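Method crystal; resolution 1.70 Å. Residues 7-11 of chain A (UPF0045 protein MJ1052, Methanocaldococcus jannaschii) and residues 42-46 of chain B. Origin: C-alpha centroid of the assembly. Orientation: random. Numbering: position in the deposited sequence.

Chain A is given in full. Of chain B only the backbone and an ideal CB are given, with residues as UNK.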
ATOM      1  N   VAL A   7     -10.720  12.392   9.095  1.00 24.33           N
ATOM      2  CA  VAL A   7     -10.094  11.088   8.928  1.00 23.72           C
ATOM      3  C   VAL A   7      -8.585  11.268   9.033  1.00 21.69           C
ATOM      4  O   VAL A   7      -8.083  12.389   9.005  1.00 21.25           O
ATOM      5  CB  VAL A   7     -10.392  10.469   7.533  1.00 24.30           C
ATOM      6  CG1 VAL A   7     -11.893  10.383   7.302  1.00 24.73           C
ATOM      7  CG2 VAL A   7      -9.726  11.300   6.436  1.00 25.03           C
ATOM      8  N   VAL A   8      -7.870  10.162   9.183  1.00 22.03           N
ATOM      9  CA  VAL A   8      -6.410  10.198   9.230  1.00 20.76           C
ATOM     10  C   VAL A   8      -5.999   9.469   7.959  1.00 19.26           C
ATOM     11  O   VAL A   8      -6.632   8.487   7.573  1.00 20.07           O
ATOM     12  CB  VAL A   8      -5.843   9.442  10.447  1.00 22.37           C
ATOM     13  CG1 VAL A   8      -4.318   9.527  10.440  1.00 21.38           C
ATOM     14  CG2 VAL A   8      -6.386  10.039  11.727  1.00 24.11           C
ATOM     15  N   ALA A   9      -4.953   9.940   7.297  1.00 18.88           N
ATOM     16  CA  ALA A   9      -4.539   9.290   6.060  1.00 18.11           C
ATOM     17  C   ALA A   9      -3.035   9.342   5.876  1.00 18.16           C
ATOM     18  O   ALA A   9      -2.339  10.056   6.590  1.00 18.92           O
ATOM     19  CB  ALA A   9      -5.215   9.968   4.886  1.00 19.35           C
ATOM     20  N   GLU A  10      -2.538   8.558   4.927  1.00 17.50           N
ATOM     21  CA  GLU A  10      -1.116   8.577   4.627  1.00 17.01           C
ATOM     22  C   GLU A  10      -0.963   8.609   3.119  1.00 17.76           C
ATOM     23  O   GLU A  10      -1.639   7.875   2.396  1.00 17.44           O
ATOM     24  CB  GLU A  10      -0.393   7.361   5.203  1.00 19.32           C
ATOM     25  CG  GLU A  10       1.119   7.423   4.957  1.00 18.91           C
ATOM     26  CD  GLU A  10       1.891   6.360   5.711  1.00 21.17           C
ATOM     27  OE1 GLU A  10       1.471   5.187   5.676  1.00 20.31           O
ATOM     28  OE2 GLU A  10       2.928   6.702   6.335  1.00 22.68           O
ATOM     29  N   VAL A  11      -0.077   9.474   2.649  1.00 16.30           N
ATOM     30  CA  VAL A  11       0.152   9.620   1.222  1.00 17.92           C
ATOM     31  C   VAL A  11       1.623   9.442   0.883  1.00 19.01           C
ATOM     32  O   VAL A  11       2.498   9.888   1.621  1.00 17.70           O
ATOM     33  CB  VAL A  11      -0.272  11.019   0.734  1.00 16.85           C
ATOM     34  CG1 VAL A  11       0.129  11.208  -0.732  1.00 18.81           C
ATOM     35  CG2 VAL A  11      -1.779  11.209   0.914  1.00 17.49           C
TER
ATOM     36  N   UNK B  42       7.447   5.028  14.983  1.00 20.45           N
ATOM     37  CA  UNK B  42       6.034   4.821  14.742  1.00 20.65           C
ATOM     38  C   UNK B  42       5.278   6.108  14.448  1.00 18.51           C
ATOM     39  O   UNK B  42       5.517   7.140  15.071  1.00 20.90           O
ATOM     40  CB  UNK B  42       5.406   4.123  15.950  1.00 20.65           C
ATOM     41  N   UNK B  43       4.386   6.047  13.463  1.00 19.75           N
ATOM     42  CA  UNK B  43       3.556   7.195  13.122  1.00 19.70           C
ATOM     43  C   UNK B  43       2.097   6.734  13.219  1.00 18.84           C
ATOM     44  O   UNK B  43       1.840   5.570  13.511  1.00 19.14           O
ATOM     45  CB  UNK B  43       3.887   7.738  11.731  1.00 19.70           C
ATOM     46  N   UNK B  44       1.149   7.635  12.983  1.00 19.91           N
ATOM     47  CA  UNK B  44      -0.268   7.295  13.114  1.00 21.57           C
ATOM     48  C   UNK B  44      -0.838   6.289  12.119  1.00 22.05           C
ATOM     49  O   UNK B  44      -1.922   5.746  12.344  1.00 24.67           O
ATOM     50  CB  UNK B  44      -1.085   8.584  13.002  1.00 21.57           C
ATOM     51  N   UNK B  45      -0.122   6.023  11.027  1.00 19.75           N
ATOM     52  CA  UNK B  45      -0.626   5.093  10.023  1.00 19.32           C
ATOM     53  C   UNK B  45       0.254   3.859   9.803  1.00 19.77           C
ATOM     54  O   UNK B  45      -0.050   3.009   8.968  1.00 18.38           O
ATOM     55  CB  UNK B  45      -0.790   5.833   8.694  1.00 19.32           C
ATOM     56  N   UNK B  46       1.338   3.760  10.561  1.00 19.32           N
ATOM     57  CA  UNK B  46       2.231   2.621  10.428  1.00 18.11           C
ATOM     58  C   UNK B  46       3.512   2.858  11.200  1.00 18.40           C
ATOM     59  O   UNK B  46       3.614   3.818  11.966  1.00 18.50           O
ATOM     60  CB  UNK B  46       2.541   2.346   8.955  1.00 18.11           C
TER

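Chain A supplies an extended strand, Val7(A) to Val11(A), from which Val8(A) and Glu10(A) send their CA-to-CB bonds toward chain B while Ala9(A) between them points away. The nearest CA pair, Glu10(A) CA and the CA of position 45, lies 6.4 Å apart and sets the register.

Position 42 has extended backbone angles (-85/138), and its ideal CB has no chain A atom within 5.5 Å. A beta-branched or polar residue would suit the extended backbone. The deposited residue is Thr42(B), chi1 m, whose CG2 stays 9.9 Å from Glu10(A) OE2, the nearest atom of the other stretch.

Position 43 is also extended (-124/178). Its CA-to-CB bond points toward chain A, yet the ideal CB finds nothing within 5.5 Å, so a small residue would leave space and a medium one could enter it. A second clue is local: the N of position 43 donates to the O of position 46 at 2.8 Å, which marks a tight turn whose following amide nitrogens could be met by a short acceptor side chain. Asp, Asn or Ser would be reasonable; the carboxylate of Glu10(A) nearby makes Asp less attractive. The residue is Asn43(B), with chi1 p. Asn43(B) OD1 accepts a hydrogen bond from the N of position 45 at 2.8 Å (N-H...O angle 148°), bracing the turn from within. Asn43(B) OD1 and Glu10(A) OE2 are 4.0 Å apart, a contact without a hydrogen bond, and ND2 is bonded elsewhere in the structure.

Position 44 has turn-like angles (-67/-15) and a sideways CA-to-CB bond. Its ideal CB lies 4.2 Å from Val8(A) CG1, a methyl group, so a small apolar residue would fit, although the visible atoms do not exclude a larger one directed past the valine. It is Ala44(B), whose CB makes an apolar contact with Val8(A) CG1 at 4.3 Å.

Position 45 (-119/2) points toward the strand. The ideal CB is 3.8 Å from Glu10(A) OE1, 5.0 Å from Ala9(A) O and 5.4 Å from Val8(A) CG1, so a side chain leaving it can run along the strand toward the valine methyl. Leu, Ile or Met could use that path; Lys or Arg might instead answer the carboxylate. Met45(B) takes the apolar course. With all three chi angles m, it brings CG to 3.8 Å from Ala9(A) O and SD to 3.8 Å from Val8(A) CG1, while its CB meets Glu10(A) CB at 3.8 Å. A water links its backbone to the acid, donating to Met45(B) O at 2.7 Å and Glu10(A) OE1 at 2.8 Å.

Position 46 has angles of 169/-171, a conformation that strongly favours glycine. An ideal CB would stand 4.5 Å from Glu10(A) OE1, which is not a clash, so the backbone argues more strongly than chain A. Gly46(B) closes the turn: its O accepts from Asn43(B) N, and its N gives a weak hydrogen bond to Asn43(B) O at 3.5 Å.

Chain B (42-46) TNAMG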
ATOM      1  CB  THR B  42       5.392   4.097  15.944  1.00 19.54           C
ATOM      2  OG1 THR B  42       5.976   2.794  16.066  1.00 22.52           O
ATOM      3  CG2 THR B  42       3.890   3.952  15.755  1.00 22.99           C
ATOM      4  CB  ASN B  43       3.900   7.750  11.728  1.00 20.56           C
ATOM      5  CG  ASN B  43       3.708   6.736  10.623  1.00 21.97           C
ATOM      6  OD1 ASN B  43       2.587   6.330  10.328  1.00 20.17           O
ATOM      7  ND2 ASN B  43       4.810   6.321  10.000  1.00 21.16           N
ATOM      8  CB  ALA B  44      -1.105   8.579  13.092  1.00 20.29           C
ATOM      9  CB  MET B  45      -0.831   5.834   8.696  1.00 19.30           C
ATOM     10  CG  MET B  45      -1.954   6.881   8.718  1.00 20.27           C
ATOM     11  SD  MET B  45      -3.574   6.138   8.999  1.00 22.07           S
ATOM     12  CE  MET B  45      -3.850   5.326   7.401  1.00 20.34           C
TER
HETATM   13  O   HOH W   1       1.541   2.588   6.822  1.00 24.26           O
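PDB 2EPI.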